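3'-5'-exonuclease (Saccharomyces cerevisiae, PDB 3E2V) cuts double-stranded DNA without evident specificity and degrades it from the 3' end, as a TatD-type nuclease probably dependent on magnesium. Local coordinates at residues A55-S60 with Q66-L71; E183-S188 with V211-R216; R297-T302 with W385-K390. All coordinates share one frame; numbering follows the deposited sequence. Where two conformers were deposited one is given.

Contact 1: A55-S60 with Q66-L71; sequences ALVTGS and QSAIEL
On the helix that carries Ala68 against Val57, a side-chain hydrogen bond spans one turn, from Gln66 NE2 to Glu70 OE2 at 2.9 Å. The carboxylate oxygen lies almost in the amide plane of Gln66, whereas the amide reaches that oxygen on its anti side, 23° out of the carboxylate plane. This bond ties together two residues of the outer part of the helix; the inner part meets the strand through carbon alone. There a single methyl group does most of the work. Ala68 CB comes 4.0 Å from Val57 CG1, methyl against methyl. Val57 presents that branch because CG1 stands anti to the backbone N (chi1 176°), leaving CG2 beside the nitrogen and farther from the helix. Just beyond the strand the chain keeps running past the same methyl, with Thr58 O 4.3 Å from Ala68 CB and Gly59 CA 4.8 Å from it.

The pair is the first half of a right-handed beta-alpha-beta unit, strand 52-57, helix 62-75, strand 82-87, in the TIM barrel of the TatD family: residues 55-57 form the end of a parallel barrel strand, and helix 62-75 packs on its outside. Leu21 touches both Val57 and Leu71, extending the apolar layer along the helix. The Thr58 side chain leaves the backbone in the opposite sense, away from helix 62-75, and in one of its two conformers its OG1 is hydrogen-bonded to Asn20 OD1. In that conformer the side chain of Thr58 lies about 3 Å from that of Glu161, a magnesium ligand in this protein although no metal sits on it in this model. Next along, Gly59 N is hydrogen-bonded to Thr86 OG1 of the following strand.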
loop_
_atom_site.group_PDB
_atom_site.type_symbol
_atom_site.label_atom_id
_atom_site.label_comp_id
_atom_site.label_asym_id
_atom_site.label_seq_id
_atom_site.Cartn_x
_atom_site.Cartn_y
_atom_site.Cartn_z
ATOM N N ALA A 55 -2.678 -11.192 -1.686
ATOM C CA ALA A 55 -2.424 -9.929 -0.995
ATOM C C ALA A 55 -1.129 -9.340 -1.490
ATOM O O ALA A 55 -0.232 -10.063 -1.927
ATOM C CB ALA A 55 -2.381 -10.123 0.515
ATOM N N LEU A 56 -1.053 -8.013 -1.432
ATOM C CA LEU A 56 0.147 -7.289 -1.785
ATOM C C LEU A 56 0.809 -6.811 -0.496
ATOM O O LEU A 56 0.203 -6.041 0.272
ATOM C CB LEU A 56 -0.220 -6.099 -2.686
ATOM C CG LEU A 56 0.942 -5.262 -3.231
ATOM C CD1 LEU A 56 1.757 -6.072 -4.248
ATOM C CD2 LEU A 56 0.378 -4.012 -3.908
ATOM N N VAL A 57 2.036 -7.280 -0.259
ATOM C CA VAL A 57 2.801 -6.929 0.941
ATOM C C VAL A 57 3.572 -5.644 0.670
ATOM O O VAL A 57 4.297 -5.557 -0.300
ATOM C CB VAL A 57 3.761 -8.085 1.328
ATOM C CG1 VAL A 57 4.646 -7.732 2.526
ATOM C CG2 VAL A 57 2.956 -9.343 1.633
ATOM N N THR A 58 3.362 -4.639 1.517
ATOM C CA THR A 58 3.978 -3.334 1.303
ATOM C C THR A 58 5.428 -3.272 1.747
ATOM O O THR A 58 5.805 -3.798 2.808
ATOM C CB THR A 58 3.275 -2.251 2.098
ATOM O OG1 THR A 58 3.176 -2.682 3.454
ATOM C CG2 THR A 58 1.902 -1.988 1.555
ATOM N N GLY A 59 6.248 -2.623 0.918
ATOM C CA GLY A 59 7.636 -2.274 1.261
ATOM C C GLY A 59 7.724 -0.756 1.359
ATOM O O GLY A 59 7.147 -0.054 0.508
ATOM N N SER A 60 8.413 -0.234 2.374
ATOM C CA SER A 60 8.451 1.227 2.617
ATOM C C SER A 60 9.848 1.858 2.673
ATOM O O SER A 60 9.989 3.067 2.870
ATOM C CB SER A 60 7.676 1.574 3.890
ATOM O OG SER A 60 8.319 1.005 5.030
ATOM N N GLN A 66 13.491 -5.234 1.244
ATOM C CA GLN A 66 14.259 -6.468 1.363
ATOM C C GLN A 66 13.627 -7.441 2.365
ATOM O O GLN A 66 13.529 -8.642 2.083
ATOM C CB GLN A 66 15.705 -6.154 1.747
ATOM C CG GLN A 66 16.631 -7.360 1.707
ATOM C CD GLN A 66 16.800 -7.936 0.312
ATOM O OE1 GLN A 66 16.948 -7.191 -0.671
ATOM N NE2 GLN A 66 16.776 -9.272 0.209
ATOM N N SER A 67 13.173 -6.929 3.511
ATOM C CA SER A 67 12.415 -7.756 4.464
ATOM C C SER A 67 11.169 -8.380 3.832
ATOM O O SER A 67 10.863 -9.552 4.078
ATOM C CB SER A 67 12.027 -6.955 5.707
ATOM O OG SER A 67 13.194 -6.603 6.426
ATOM N N ALA A 68 10.443 -7.600 3.021
ATOM C CA ALA A 68 9.245 -8.120 2.348
ATOM C C ALA A 68 9.592 -9.211 1.334
ATOM O O ALA A 68 8.928 -10.258 1.288
ATOM C CB ALA A 68 8.471 -6.985 1.666
ATOM N N ILE A 69 10.636 -8.984 0.533
ATOM C CA ILE A 69 11.144 -10.014 -0.378
ATOM C C ILE A 69 11.395 -11.321 0.359
ATOM O O ILE A 69 10.958 -12.371 -0.089
ATOM C CB ILE A 69 12.446 -9.547 -1.070
ATOM C CG1 ILE A 69 12.151 -8.422 -2.073
ATOM C CG2 ILE A 69 13.131 -10.704 -1.804
ATOM C CD1 ILE A 69 13.380 -7.585 -2.398
ATOM N N GLU A 70 12.089 -11.226 1.481
ATOM C CA GLU A 70 12.516 -12.416 2.212
ATOM C C GLU A 70 11.355 -13.077 2.914
ATOM O O GLU A 70 11.289 -14.305 2.977
ATOM C CB GLU A 70 13.591 -12.043 3.211
ATOM C CG GLU A 70 14.884 -11.652 2.527
ATOM C CD GLU A 70 15.819 -10.896 3.445
ATOM O OE1 GLU A 70 15.600 -10.886 4.679
ATOM O OE2 GLU A 70 16.786 -10.296 2.917
ATOM N N LEU A 71 10.438 -12.275 3.453
ATOM C CA LEU A 71 9.285 -12.837 4.141
ATOM C C LEU A 71 8.383 -13.595 3.167
ATOM O O LEU A 71 7.929 -14.712 3.460
ATOM C CB LEU A 71 8.509 -11.740 4.889
ATOM C CG LEU A 71 7.267 -12.177 5.671
ATOM C CD1 LEU A 71 7.617 -13.244 6.718
ATOM C CD2 LEU A 71 6.628 -10.960 6.343
#

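Contact 2: E183-S188 with V211-R216; sequences EQLKIS and VQILER
Leu185 enters the interface between two helices and is met by Ile213 and Leu214, consecutive residues of the facing helix. The apolar part of the contact converges on one methyl: Leu185 CD1 lies 3.7 Å from Ile213 CG2 and 3.9 Å from Leu214 CD2. Seen from CD1, the two partners stand about 90° apart around it. Ile213 uses its short branch, CG2, which is anti to the backbone N, while the longer CG1 arm turns aside. Leu214 starts off less directly, but its CD2 swings toward the other helix, so that the two leucine side chains lie roughly perpendicular. The nearest CA atoms across the contact, those of Leu185 and Leu214, are 8.5 Å apart.

Polar bonds lie around this apolar centre. Lys186 NZ forms a salt bridge of 2.8 Å with Glu183 OE2, approaching on the syn side of the carboxylate, and a second one with Asp223; two acidic groups thus share one ammonium. Ser188 OG donates to Leu185 O at 2.7 Å, tilted 24° from the carbonyl plane, and is also hydrogen-bonded to Arg248 NH1. Between the helices themselves, Arg216 is salt-bridged to Glu182.

Helices 174-187 and 207-219 follow successive barrel strands, 156-165 and 199-204, and are packed here in the outer layer. Leu185 also touches Ile162 of strand 156-165, Leu214 reaches Leu268 of helix 259-268, and Ile187 packs on helix 132-149 at a different face.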
loop_
_atom_site.group_PDB
_atom_site.type_symbol
_atom_site.label_atom_id
_atom_site.label_comp_id
_atom_site.label_asym_id
_atom_site.label_seq_id
_atom_site.Cartn_x
_atom_site.Cartn_y
_atom_site.Cartn_z
ATOM N N GLU A 183 12.559 11.260 -8.064
ATOM C CA GLU A 183 13.647 10.410 -8.558
ATOM C C GLU A 183 13.219 8.938 -8.656
ATOM O O GLU A 183 13.606 8.227 -9.591
ATOM C CB GLU A 183 14.929 10.547 -7.709
ATOM C CG GLU A 183 15.565 11.938 -7.799
ATOM C CD GLU A 183 15.905 12.351 -9.245
ATOM O OE1 GLU A 183 16.590 11.576 -9.966
ATOM O OE2 GLU A 183 15.482 13.459 -9.661
ATOM N N GLN A 184 12.407 8.485 -7.700
ATOM C CA GLN A 184 11.862 7.129 -7.796
ATOM C C GLN A 184 10.883 6.966 -8.946
ATOM O O GLN A 184 10.844 5.919 -9.589
ATOM C CB GLN A 184 11.246 6.703 -6.456
ATOM C CG GLN A 184 12.322 6.454 -5.385
ATOM C CD GLN A 184 11.709 6.012 -4.075
ATOM O OE1 GLN A 184 11.567 4.813 -3.832
ATOM N NE2 GLN A 184 11.285 6.977 -3.248
ATOM N N LEU A 185 10.091 8.002 -9.223
ATOM C CA LEU A 185 9.257 7.949 -10.411
ATOM C C LEU A 185 10.118 7.815 -11.663
ATOM O O LEU A 185 9.776 7.071 -12.570
ATOM C CB LEU A 185 8.334 9.165 -10.501
ATOM C CG LEU A 185 7.212 9.205 -9.461
ATOM C CD1 LEU A 185 6.535 10.554 -9.538
ATOM C CD2 LEU A 185 6.203 8.054 -9.661
ATOM N N LYS A 186 11.237 8.525 -11.697
ATOM C CA LYS A 186 12.119 8.417 -12.861
ATOM C C LYS A 186 12.664 6.996 -13.005
ATOM O O LYS A 186 12.646 6.410 -14.085
ATOM C CB LYS A 186 13.270 9.406 -12.757
ATOM C CG LYS A 186 12.885 10.865 -12.958
ATOM C CD LYS A 186 14.105 11.749 -12.709
ATOM C CE LYS A 186 13.759 13.228 -12.798
ATOM N NZ LYS A 186 14.946 14.064 -12.376
ATOM N N ILE A 187 13.140 6.443 -11.904
ATOM C CA ILE A 187 13.657 5.072 -11.909
ATOM C C ILE A 187 12.616 4.094 -12.426
ATOM O O ILE A 187 12.934 3.193 -13.196
ATOM C CB ILE A 187 14.158 4.653 -10.499
ATOM C CG1 ILE A 187 15.545 5.244 -10.247
ATOM C CG2 ILE A 187 14.144 3.125 -10.323
ATOM C CD1 ILE A 187 15.966 5.099 -8.802
ATOM N N SER A 188 11.360 4.304 -12.042
ATOM C CA SER A 188 10.273 3.401 -12.426
ATOM C C SER A 188 9.978 3.441 -13.932
ATOM O O SER A 188 9.191 2.639 -14.436
ATOM C CB SER A 188 9.001 3.750 -11.647
ATOM O OG SER A 188 8.311 4.849 -12.228
ATOM N N VAL A 211 -0.237 15.798 -7.125
ATOM C CA VAL A 211 -0.763 15.906 -8.491
ATOM C C VAL A 211 0.201 16.666 -9.396
ATOM O O VAL A 211 0.398 16.279 -10.548
ATOM C CB VAL A 211 -2.180 16.533 -8.482
ATOM C CG1 VAL A 211 -2.616 16.964 -9.900
ATOM C CG2 VAL A 211 -3.180 15.524 -7.904
ATOM N N GLN A 212 0.810 17.735 -8.877
ATOM C CA GLN A 212 1.755 18.513 -9.664
ATOM C C GLN A 212 2.916 17.638 -10.167
ATOM O O GLN A 212 3.305 17.717 -11.334
ATOM C CB GLN A 212 2.280 19.688 -8.839
ATOM C CG GLN A 212 3.180 20.624 -9.631
ATOM C CD GLN A 212 3.707 21.776 -8.799
ATOM O OE1 GLN A 212 3.716 22.922 -9.254
ATOM N NE2 GLN A 212 4.169 21.481 -7.588
ATOM N N ILE A 213 3.474 16.804 -9.290
ATOM C CA ILE A 213 4.583 15.945 -9.700
ATOM C C ILE A 213 4.103 14.884 -10.687
ATOM O O ILE A 213 4.706 14.681 -11.757
ATOM C CB ILE A 213 5.240 15.304 -8.472
ATOM C CG1 ILE A 213 6.042 16.369 -7.727
ATOM C CG2 ILE A 213 6.178 14.174 -8.883
ATOM C CD1 ILE A 213 6.421 16.009 -6.298
ATOM N N LEU A 214 3.011 14.202 -10.355
ATOM C CA LEU A 214 2.526 13.154 -11.243
ATOM C C LEU A 214 2.094 13.656 -12.614
ATOM O O LEU A 214 2.272 12.947 -13.618
ATOM C CB LEU A 214 1.385 12.364 -10.584
ATOM C CG LEU A 214 1.843 11.493 -9.413
ATOM C CD1 LEU A 214 0.632 10.990 -8.640
ATOM C CD2 LEU A 214 2.661 10.313 -9.912
ATOM N N GLU A 215 1.521 14.856 -12.660
ATOM C CA GLU A 215 1.058 15.407 -13.938
ATOM C C GLU A 215 2.201 15.531 -14.935
ATOM O O GLU A 215 1.989 15.315 -16.148
ATOM C CB GLU A 215 0.369 16.753 -13.740
ATOM C CG GLU A 215 -0.317 17.282 -14.985
ATOM C CD GLU A 215 0.590 18.179 -15.822
ATOM O OE1 GLU A 215 1.742 18.451 -15.411
ATOM O OE2 GLU A 215 0.137 18.624 -16.904
ATOM N N ARG A 216 3.397 15.878 -14.446
ATOM C CA ARG A 216 4.548 15.978 -15.352
ATOM C C ARG A 216 4.891 14.639 -16.003
ATOM O O ARG A 216 5.292 14.590 -17.167
ATOM C CB ARG A 216 5.771 16.570 -14.651
ATOM C CG ARG A 216 5.580 18.035 -14.331
ATOM C CD ARG A 216 6.907 18.731 -14.061
ATOM N NE ARG A 216 7.720 18.023 -13.079
ATOM C CZ ARG A 216 7.647 18.205 -11.759
ATOM N NH1 ARG A 216 6.814 19.100 -11.230
ATOM N NH2 ARG A 216 8.419 17.496 -10.963
#

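Contact 3: R297-T302 with W385-K390; sequences RLLLET and WKTTCK
Strand 298-300 and helix 377-392 approach most closely where Leu299 CA and Thr388 CA lie 6.5 Å apart. On the strand side Leu299 supplies the contact through one methyl. Its CD2 is 3.9 Å from Thr387 CG2 and 3.5 Å from Thr388 OG1, so it touches a methyl of one threonine and the hydroxyl oxygen of the next. Thr387 turns CG2 to the leucine by holding it anti to the backbone N; with chi1 at -59°, its OG1 sits beside that nitrogen and bonds to Thr383 O, one turn back.

Thr388 repeats the pattern, its OG1 bonding to Thr384 O, but this hydroxyl has a further task. A water donates to Thr388 OG1 at 2.8 Å and accepts from Leu300 N at 2.9 Å, bridging helix and strand where no direct hydrogen bond joins them. The hydroxyl receives the water's proton and itself donates to Thr384 O.

In the TIM barrel, strand 298-300 is the last of eight. Leu299 and, just past the strand, Glu301 pair through the backbone with strand 272-276, Leu299 with Ile274 and Val276 and Glu301 with Val276. Leu300 N is on the other edge of the strand, and Thr388 touches Tyr15 of the first strand, 14-16; the bridging water thus lies near the seam between the last and first strands, which helix 377-392 covers from outside. Phe273 touches both Leu299 and Thr387, extending the apolar contact to strand 272-276. Farther along the chain, Glu301 OE2 is hydrogen-bonded to His253 ND1, a second-shell bond to a histidine of the magnesium site, and the segment leads directly into the other protein ligand seen here, Asp303.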
loop_
_atom_site.group_PDB
_atom_site.type_symbol
_atom_site.label_atom_id
_atom_site.label_comp_id
_atom_site.label_asym_id
_atom_site.label_seq_id
_atom_site.Cartn_x
_atom_site.Cartn_y
_atom_site.Cartn_z
ATOM N N ARG A 297 -13.032 1.814 -10.265
ATOM C CA ARG A 297 -11.746 2.427 -9.949
ATOM C C ARG A 297 -11.405 2.335 -8.469
ATOM O O ARG A 297 -10.416 2.912 -8.016
ATOM C CB ARG A 297 -11.719 3.862 -10.462
ATOM C CG ARG A 297 -11.768 3.876 -12.015
ATOM C CD ARG A 297 -11.898 5.243 -12.580
ATOM N NE ARG A 297 -10.637 5.950 -12.427
ATOM C CZ ARG A 297 -10.438 7.215 -12.764
ATOM N NH1 ARG A 297 -11.424 7.958 -13.286
ATOM N NH2 ARG A 297 -9.248 7.743 -12.563
ATOM N N LEU A 298 -12.207 1.565 -7.739
ATOM C CA LEU A 298 -12.070 1.403 -6.288
ATOM C C LEU A 298 -11.401 0.067 -6.020
ATOM O O LEU A 298 -11.831 -0.967 -6.544
ATOM C CB LEU A 298 -13.476 1.424 -5.660
ATOM C CG LEU A 298 -13.599 1.483 -4.131
ATOM C CD1 LEU A 298 -14.900 2.225 -3.822
ATOM C CD2 LEU A 298 -13.579 0.100 -3.476
ATOM N N LEU A 299 -10.352 0.082 -5.196
ATOM C CA LEU A 299 -9.694 -1.154 -4.769
ATOM C C LEU A 299 -9.806 -1.295 -3.266
ATOM O O LEU A 299 -9.846 -0.297 -2.553
ATOM C CB LEU A 299 -8.215 -1.153 -5.174
ATOM C CG LEU A 299 -7.970 -0.857 -6.656
ATOM C CD1 LEU A 299 -6.477 -0.832 -6.907
ATOM C CD2 LEU A 299 -8.664 -1.874 -7.583
ATOM N N LEU A 300 -9.894 -2.537 -2.788
ATOM C CA LEU A 300 -10.090 -2.785 -1.358
ATOM C C LEU A 300 -8.783 -3.205 -0.701
ATOM O O LEU A 300 -7.942 -3.885 -1.311
ATOM C CB LEU A 300 -11.125 -3.901 -1.169
ATOM C CG LEU A 300 -12.528 -3.623 -1.699
ATOM C CD1 LEU A 300 -13.399 -4.888 -1.616
ATOM C CD2 LEU A 300 -13.121 -2.512 -0.860
ATOM N N GLU A 301 -8.635 -2.828 0.567
ATOM C CA GLU A 301 -7.434 -3.135 1.341
ATOM C C GLU A 301 -7.778 -3.046 2.799
ATOM O O GLU A 301 -8.777 -2.409 3.172
ATOM C CB GLU A 301 -6.284 -2.160 1.044
ATOM C CG GLU A 301 -6.747 -0.769 0.632
ATOM C CD GLU A 301 -5.674 0.294 0.843
ATOM O OE1 GLU A 301 -5.156 0.399 1.971
ATOM O OE2 GLU A 301 -5.376 1.027 -0.112
ATOM N N THR A 302 -6.963 -3.699 3.628
ATOM C CA THR A 302 -7.145 -3.580 5.081
ATOM C C THR A 302 -6.175 -2.600 5.731
ATOM O O THR A 302 -6.495 -1.978 6.754
ATOM C CB THR A 302 -6.987 -4.928 5.840
ATOM O OG1 THR A 302 -5.675 -5.476 5.614
ATOM C CG2 THR A 302 -8.086 -5.918 5.469
ATOM N N TRP A 385 -12.478 -7.579 -7.387
ATOM C CA TRP A 385 -11.562 -8.700 -7.610
ATOM C C TRP A 385 -10.930 -8.645 -9.012
ATOM O O TRP A 385 -9.705 -8.766 -9.177
ATOM C CB TRP A 385 -12.311 -10.024 -7.442
ATOM C CG TRP A 385 -11.532 -11.199 -7.904
ATOM C CD1 TRP A 385 -11.739 -11.907 -9.052
ATOM C CD2 TRP A 385 -10.400 -11.801 -7.259
ATOM N NE1 TRP A 385 -10.825 -12.925 -9.162
ATOM C CE2 TRP A 385 -9.982 -12.888 -8.080
ATOM C CE3 TRP A 385 -9.705 -11.539 -6.065
ATOM C CZ2 TRP A 385 -8.898 -13.709 -7.748
ATOM C CZ3 TRP A 385 -8.616 -12.341 -5.741
ATOM C CH2 TRP A 385 -8.226 -13.427 -6.583
ATOM N N LYS A 386 -11.780 -8.481 -10.020
ATOM C CA LYS A 386 -11.309 -8.521 -11.402
ATOM C C LYS A 386 -10.412 -7.333 -11.690
ATOM O O LYS A 386 -9.397 -7.473 -12.371
ATOM C CB LYS A 386 -12.488 -8.552 -12.374
ATOM C CG LYS A 386 -13.177 -9.886 -12.316
ATOM C CD LYS A 386 -14.206 -10.031 -13.365
ATOM C CE LYS A 386 -14.605 -11.501 -13.477
ATOM N NZ LYS A 386 -15.559 -11.617 -14.603
ATOM N N THR A 387 -10.786 -6.170 -11.175
ATOM C CA THR A 387 -9.972 -4.975 -11.384
ATOM C C THR A 387 -8.603 -5.101 -10.707
ATOM O O THR A 387 -7.574 -4.758 -11.305
ATOM C CB THR A 387 -10.726 -3.728 -10.928
ATOM O OG1 THR A 387 -11.946 -3.646 -11.687
ATOM C CG2 THR A 387 -9.917 -2.483 -11.213
ATOM N N THR A 388 -8.585 -5.615 -9.476
ATOM C CA THR A 388 -7.326 -5.756 -8.760
ATOM C C THR A 388 -6.405 -6.767 -9.440
ATOM O O THR A 388 -5.198 -6.536 -9.566
ATOM C CB THR A 388 -7.567 -6.149 -7.291
ATOM O OG1 THR A 388 -8.486 -5.215 -6.706
ATOM C CG2 THR A 388 -6.275 -6.070 -6.491
ATOM N N CYS A 389 -6.973 -7.894 -9.865
ATOM C CA CYS A 389 -6.181 -8.907 -10.575
ATOM C C CYS A 389 -5.547 -8.339 -11.840
ATOM O O CYS A 389 -4.409 -8.663 -12.159
ATOM C CB CYS A 389 -7.012 -10.130 -10.935
ATOM S SG CYS A 389 -7.416 -11.175 -9.546
ATOM N N LYS A 390 -6.283 -7.511 -12.571
ATOM C CA LYS A 390 -5.740 -6.903 -13.794
ATOM C C LYS A 390 -4.538 -6.018 -13.476
ATOM O O LYS A 390 -3.546 -5.991 -14.208
ATOM C CB LYS A 390 -6.819 -6.122 -14.557
ATOM C CG LYS A 390 -7.832 -7.023 -15.302
ATOM C CD LYS A 390 -8.694 -6.244 -16.310
ATOM C CE LYS A 390 -9.734 -5.357 -15.655
ATOM N NZ LYS A 390 -10.643 -4.757 -16.682
HETATM O O HOH W 1 -9.148 -5.066 -3.945
#

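Contacts 1 and 3 reach the same sheet at the second and eighth strands of the barrel, their centres 19 Å apart, whereas contact 2 joins helices of the outer layer, with its centre 22 Å from contact 1 and 23 Å from contact 3. None touches another; nearest atoms are about 7 Å apart for contacts 1 and 2 and for 1 and 3, and about 11 Å for 2 and 3. In contact 1 the side chain of Thr58 is about 6 Å from the bound magnesium ion. In contact 3 the side chain of Leu299 is about 13 Å from the bound magnesium ion. For contact 2, Leu185 lies about 11 Å from the side chain of Glu161, metal-free here, and Leu214 about 11 Å from that of His253.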